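Local atomic coordinates of DNA primase (Aquifex aeolicus, PDB entry 2AU3), a protein that probably synthesises the short RNA primers from which DNA polymerase starts during DNA replication, as a zinc-binding primase of the DnaG family. Residues L168-N172 against S219-V224; A140-D144 against F232-E236. All coordinates share one frame; numbering follows the deposited sequence.

Interaction 1 (L168-N172 against S219-V224); sequences LETKN and SPDSRV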
loop_
_atom_site.group_PDB
_atom_site.type_symbol
_atom_site.label_atom_id
_atom_site.label_comp_id
_atom_site.label_asym_id
_atom_site.label_seq_id
_atom_site.Cartn_x
_atom_site.Cartn_y
_atom_site.Cartn_z
ATOM N N LEU A 168 -5.151 -20.710 -6.736
ATOM C CA LEU A 168 -5.699 -21.452 -5.595
ATOM C C LEU A 168 -4.744 -21.492 -4.416
ATOM O O LEU A 168 -5.177 -21.529 -3.273
ATOM C CB LEU A 168 -6.087 -22.890 -6.013
ATOM C CG LEU A 168 -7.369 -23.041 -6.853
ATOM C CD1 LEU A 168 -7.488 -24.435 -7.519
ATOM C CD2 LEU A 168 -8.635 -22.711 -6.027
ATOM N N GLU A 169 -3.441 -21.467 -4.692
ATOM C CA GLU A 169 -2.439 -21.334 -3.643
ATOM C C GLU A 169 -2.537 -20.031 -2.821
ATOM O O GLU A 169 -1.941 -19.949 -1.748
ATOM C CB GLU A 169 -1.016 -21.469 -4.216
ATOM C CG GLU A 169 -0.681 -22.852 -4.773
ATOM C CD GLU A 169 -0.465 -23.898 -3.687
ATOM O OE1 GLU A 169 -0.041 -23.525 -2.564
ATOM O OE2 GLU A 169 -0.722 -25.095 -3.955
ATOM N N THR A 170 -3.251 -19.023 -3.323
ATOM C CA THR A 170 -3.401 -17.747 -2.570
ATOM C C THR A 170 -4.496 -17.801 -1.513
ATOM O O THR A 170 -4.518 -16.970 -0.603
ATOM C CB THR A 170 -3.693 -16.554 -3.490
ATOM O OG1 THR A 170 -4.933 -16.769 -4.178
ATOM C CG2 THR A 170 -2.635 -16.422 -4.600
ATOM N N LYS A 171 -5.408 -18.760 -1.665
ATOM C CA LYS A 171 -6.614 -18.876 -0.836
ATOM C C LYS A 171 -7.604 -17.710 -1.000
ATOM O O LYS A 171 -8.455 -17.468 -0.129
ATOM C CB LYS A 171 -6.265 -19.120 0.646
ATOM C CG LYS A 171 -5.510 -20.427 0.882
ATOM C CD LYS A 171 -4.088 -20.153 1.292
ATOM C CE LYS A 171 -3.765 -20.793 2.620
ATOM N NZ LYS A 171 -3.391 -19.745 3.608
ATOM N N ASN A 172 -7.488 -17.000 -2.118
ATOM C CA ASN A 172 -8.417 -15.932 -2.445
ATOM C C ASN A 172 -9.654 -16.469 -3.125
ATOM O O ASN A 172 -10.542 -15.710 -3.510
ATOM C CB ASN A 172 -7.745 -14.861 -3.310
ATOM C CG ASN A 172 -6.699 -14.092 -2.554
ATOM O OD1 ASN A 172 -6.874 -13.782 -1.379
ATOM N ND2 ASN A 172 -5.593 -13.807 -3.208
ATOM N N SER A 219 -6.938 -10.978 2.075
ATOM C CA SER A 219 -6.427 -12.284 1.737
ATOM C C SER A 219 -5.935 -12.992 3.029
ATOM O O SER A 219 -5.394 -12.358 3.920
ATOM C CB SER A 219 -5.283 -12.125 0.731
ATOM O OG SER A 219 -5.776 -11.514 -0.455
ATOM N N PRO A 220 -6.158 -14.285 3.148
ATOM C CA PRO A 220 -5.638 -15.030 4.309
ATOM C C PRO A 220 -4.105 -15.144 4.202
ATOM O O PRO A 220 -3.563 -15.053 3.095
ATOM C CB PRO A 220 -6.300 -16.399 4.176
ATOM C CG PRO A 220 -6.672 -16.505 2.687
ATOM C CD PRO A 220 -6.922 -15.125 2.204
ATOM N N ASP A 221 -3.406 -15.313 5.311
ATOM C CA ASP A 221 -1.943 -15.430 5.206
ATOM C C ASP A 221 -1.570 -16.662 4.415
ATOM O O ASP A 221 -2.333 -17.633 4.363
ATOM C CB ASP A 221 -1.274 -15.429 6.571
ATOM C CG ASP A 221 -1.047 -14.007 7.106
ATOM O OD1 ASP A 221 -1.470 -13.024 6.438
ATOM O OD2 ASP A 221 -0.465 -13.782 8.184
ATOM N N SER A 222 -0.409 -16.611 3.777
ATOM C CA SER A 222 0.034 -17.695 2.907
ATOM C C SER A 222 1.499 -17.472 2.618
ATOM O O SER A 222 2.112 -16.548 3.169
ATOM C CB SER A 222 -0.762 -17.687 1.606
ATOM O OG SER A 222 -0.539 -16.488 0.869
ATOM N N ARG A 223 2.066 -18.303 1.754
ATOM C CA ARG A 223 3.442 -18.102 1.325
ATOM C C ARG A 223 3.682 -16.712 0.753
ATOM O O ARG A 223 4.684 -16.086 1.068
ATOM C CB ARG A 223 3.854 -19.152 0.290
ATOM C CG ARG A 223 5.368 -19.346 0.186
ATOM C CD ARG A 223 5.776 -20.529 -0.719
ATOM N NE ARG A 223 5.184 -20.397 -2.056
ATOM C CZ ARG A 223 5.702 -19.666 -3.040
ATOM N NH1 ARG A 223 6.847 -19.013 -2.865
ATOM N NH2 ARG A 223 5.086 -19.600 -4.212
ATOM N N VAL A 224 2.767 -16.249 -0.095
ATOM C CA VAL A 224 2.956 -14.998 -0.835
ATOM C C VAL A 224 2.528 -13.757 -0.025
ATOM O O VAL A 224 3.086 -12.675 -0.209
ATOM C CB VAL A 224 2.247 -15.043 -2.240
ATOM C CG1 VAL A 224 0.715 -14.904 -2.144
ATOM C CG2 VAL A 224 2.820 -13.985 -3.187
HETATM O O HOH W 1 -2.811 -15.264 0.358
#

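Interaction 2 (A140-D144 against F232-E236); sequences ARKFD and FGLYE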
loop_
_atom_site.group_PDB
_atom_site.type_symbol
_atom_site.label_atom_id
_atom_site.label_comp_id
_atom_site.label_asym_id
_atom_site.label_seq_id
_atom_site.Cartn_x
_atom_site.Cartn_y
_atom_site.Cartn_z
ATOM N N ALA A 140 -7.743 6.276 -7.490
ATOM C CA ALA A 140 -8.363 4.962 -7.666
ATOM C C ALA A 140 -7.597 4.152 -8.728
ATOM O O ALA A 140 -7.351 2.954 -8.544
ATOM C CB ALA A 140 -9.867 5.103 -8.048
ATOM N N ARG A 141 -7.210 4.818 -9.819
ATOM C CA ARG A 141 -6.431 4.200 -10.886
ATOM C C ARG A 141 -4.975 3.899 -10.523
ATOM O O ARG A 141 -4.461 2.818 -10.861
ATOM C CB ARG A 141 -6.455 5.074 -12.123
ATOM C CG ARG A 141 -7.828 5.092 -12.795
ATOM C CD ARG A 141 -7.844 5.832 -14.107
ATOM N NE ARG A 141 -7.503 7.246 -13.965
ATOM C CZ ARG A 141 -8.384 8.257 -13.993
ATOM N NH1 ARG A 141 -9.694 8.021 -14.127
ATOM N NH2 ARG A 141 -7.949 9.502 -13.867
ATOM N N LYS A 142 -4.318 4.849 -9.841
ATOM C CA LYS A 142 -2.951 4.627 -9.367
ATOM C C LYS A 142 -2.843 3.390 -8.494
ATOM O O LYS A 142 -1.875 2.612 -8.620
ATOM C CB LYS A 142 -2.423 5.825 -8.582
ATOM C CG LYS A 142 -0.994 5.612 -8.057
ATOM C CD LYS A 142 -0.546 6.845 -7.289
ATOM C CE LYS A 142 0.884 6.705 -6.798
ATOM N NZ LYS A 142 1.878 6.470 -7.875
ATOM N N PHE A 143 -3.809 3.251 -7.584
ATOM C CA PHE A 143 -3.822 2.175 -6.602
ATOM C C PHE A 143 -4.517 0.903 -7.095
ATOM O O PHE A 143 -4.600 -0.078 -6.355
ATOM C CB PHE A 143 -4.440 2.642 -5.275
ATOM C CG PHE A 143 -3.475 3.413 -4.409
ATOM C CD1 PHE A 143 -2.740 2.770 -3.398
ATOM C CD2 PHE A 143 -3.248 4.742 -4.641
ATOM C CE1 PHE A 143 -1.820 3.490 -2.600
ATOM C CE2 PHE A 143 -2.329 5.467 -3.847
ATOM C CZ PHE A 143 -1.618 4.805 -2.802
ATOM N N ASP A 144 -4.982 0.924 -8.346
ATOM C CA ASP A 144 -5.527 -0.273 -8.995
ATOM C C ASP A 144 -6.796 -0.793 -8.279
ATOM O O ASP A 144 -7.066 -1.990 -8.243
ATOM C CB ASP A 144 -4.444 -1.375 -9.149
ATOM C CG ASP A 144 -3.322 -0.960 -10.087
ATOM O OD1 ASP A 144 -2.138 -1.149 -9.745
ATOM O OD2 ASP A 144 -3.530 -0.405 -11.196
ATOM N N PHE A 232 0.395 -1.149 3.659
ATOM C CA PHE A 232 -0.350 -0.575 2.558
ATOM C C PHE A 232 0.235 0.778 2.176
ATOM O O PHE A 232 0.478 1.639 3.049
ATOM C CB PHE A 232 -1.819 -0.389 2.920
ATOM C CG PHE A 232 -2.666 0.069 1.751
ATOM C CD1 PHE A 232 -2.819 -0.754 0.634
ATOM C CD2 PHE A 232 -3.302 1.305 1.768
ATOM C CE1 PHE A 232 -3.598 -0.343 -0.459
ATOM C CE2 PHE A 232 -4.093 1.731 0.679
ATOM C CZ PHE A 232 -4.231 0.915 -0.429
ATOM N N GLY A 233 0.417 0.978 0.872
ATOM C CA GLY A 233 0.873 2.240 0.348
ATOM C C GLY A 233 2.384 2.428 0.299
ATOM O O GLY A 233 2.856 3.408 -0.264
ATOM N N LEU A 234 3.158 1.515 0.879
ATOM C CA LEU A 234 4.606 1.703 0.883
ATOM C C LEU A 234 5.207 1.878 -0.524
ATOM O O LEU A 234 5.996 2.803 -0.762
ATOM C CB LEU A 234 5.315 0.605 1.674
ATOM C CG LEU A 234 6.779 0.796 1.995
ATOM C CD1 LEU A 234 7.019 2.097 2.797
ATOM C CD2 LEU A 234 7.231 -0.428 2.791
ATOM N N TYR A 235 4.785 1.036 -1.463
ATOM C CA TYR A 235 5.288 1.105 -2.821
ATOM C C TYR A 235 4.991 2.498 -3.411
ATOM O O TYR A 235 5.853 3.148 -4.010
ATOM C CB TYR A 235 4.626 0.028 -3.680
ATOM C CG TYR A 235 4.879 0.218 -5.157
ATOM C CD1 TYR A 235 3.845 0.580 -6.019
ATOM C CD2 TYR A 235 6.166 0.025 -5.700
ATOM C CE1 TYR A 235 4.079 0.730 -7.395
ATOM C CE2 TYR A 235 6.414 0.157 -7.052
ATOM C CZ TYR A 235 5.374 0.534 -7.893
ATOM O OH TYR A 235 5.603 0.690 -9.247
ATOM N N GLU A 236 3.768 2.955 -3.224
ATOM C CA GLU A 236 3.373 4.252 -3.736
ATOM C C GLU A 236 3.987 5.447 -2.961
ATOM O O GLU A 236 4.169 6.528 -3.526
ATOM C CB GLU A 236 1.856 4.341 -3.714
ATOM C CG GLU A 236 1.182 3.390 -4.690
ATOM C CD GLU A 236 0.978 1.984 -4.112
ATOM O OE1 GLU A 236 1.383 1.737 -2.947
ATOM O OE2 GLU A 236 0.410 1.119 -4.827
HETATM O O HOH W 2 0.353 1.707 -7.441
HETATM O O HOH W 3 4.165 6.805 -6.243
#

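Interaction 1 (L168-N172 against S219-V224)
N172 and S219, K171 and P220, and T170 and S222 face each other where two loops of the N-terminal part of the primase catalytic core meet. A type I turn from L168 to K171, closed by K171 N to L168 O, follows helix 164-168; K171, with positive phi, is the first residue to leave helical geometry, and T170 heads an ST turn. S219-V224 follows strand 216-218. S219 OG donates to N172 OD1 across the contact, 2.7 Å. The hydroxyl reaches the amide oxygen at a C=O...donor angle of 119° and tilted 27° from the carbonyl plane. S219 OG is also bonded to F203 N, which anchors this end of the contact to strand 200-207. T170 OG1, bonded to Y167 O, takes the N172 backbone N-H at 3.3 Å, which helps to fix the asparagine opposite the serine. Apolar contact is tight at one point: K171 CB lies 3.3 Å from P220 CG, where the proline ring packs against the start of the lysine chain. From there the lysine bends at chi2, chi3 and chi4 and runs past S222, its NZ 3.9 Å from S222 CB. More loosely, T170 CG2 and V224 CG1 are 4.4 Å apart, and both residues also rest on helix 101-122. One water bridges the two loops. S222 OG, set between its backbone N and carbonyl carbon (chi1 63°), donates to it at 2.6 Å, and the water gives its two hydrogens to T170 O at 2.6 Å and P220 O at 2.8 Å.

Interaction 2 (A140-D144 against F232-E236)
F143 and E236 have the closest CA atoms across this contact, 8.0 Å apart, where the C-terminal end of helix 137-142, closed by a Schellman motif with positive phi at D144, meets the first turn of helix 234-244, whose N-cap position is G233. Both segments belong to the N-terminal part of the catalytic core and pack against helix 253-261 of the Toprim region, F143 on L256 and L257, F232 on Y253, so F143 sits where the two regions meet. The F143 ring lies against the aliphatic part of E236: CG sits over one face, 3.9 Å from the ring centroid and 25° off its normal, a CH-pi contact. A bend at chi2 (85°) folds the glutamate so that its carboxylate stacks on the same ring, the planes 19° apart, with E236 CD 3.5 Å from F143 CE1. G233 CA meets the ring at its edge. F232 approaches obliquely, F143 CD1 to F232 CZ being 3.8 Å, while F260 packs edge-to-face with F143. K142 runs past E236 in the opposite direction. Water links this pair twice: one molecule donates to K142 O and E236 OE2, another accepts from K142 NZ and donates to E236 O. Replacing F143 by an alanine is likely to open a gap beside F232 and F260 and leave the E236 chain without the ring face on which it lies. The buried carboxylate thus rests on an aromatic face and is hydrated at OE2; K142 NZ, 6.3 Å from E236 OE2, makes no salt bridge with it.

Overall arrangement
Both contacts lie in the N-terminal part of the catalytic core, interaction 1 nested along the chain within the loop that interaction 2 closes, but they share no helix or strand; their centres are about 20 Å apart. Interaction 2 is buried, its centre about 5 Å from the chain centre, and joins the end of helix 137-142 to the approach and first turn of helix 234-244 through aromatic and aliphatic surfaces, with water at its polar margin; the F232 side chain is about 10 Å from that of E251, a predicted catalytic magnesium ligand. Interaction 1, partly buried, its centre about 17 Å from the chain centre, joins two loops beside helix 101-122 through a hydrogen bond, a bridging water and a lysine-proline contact, away from the annotated sites.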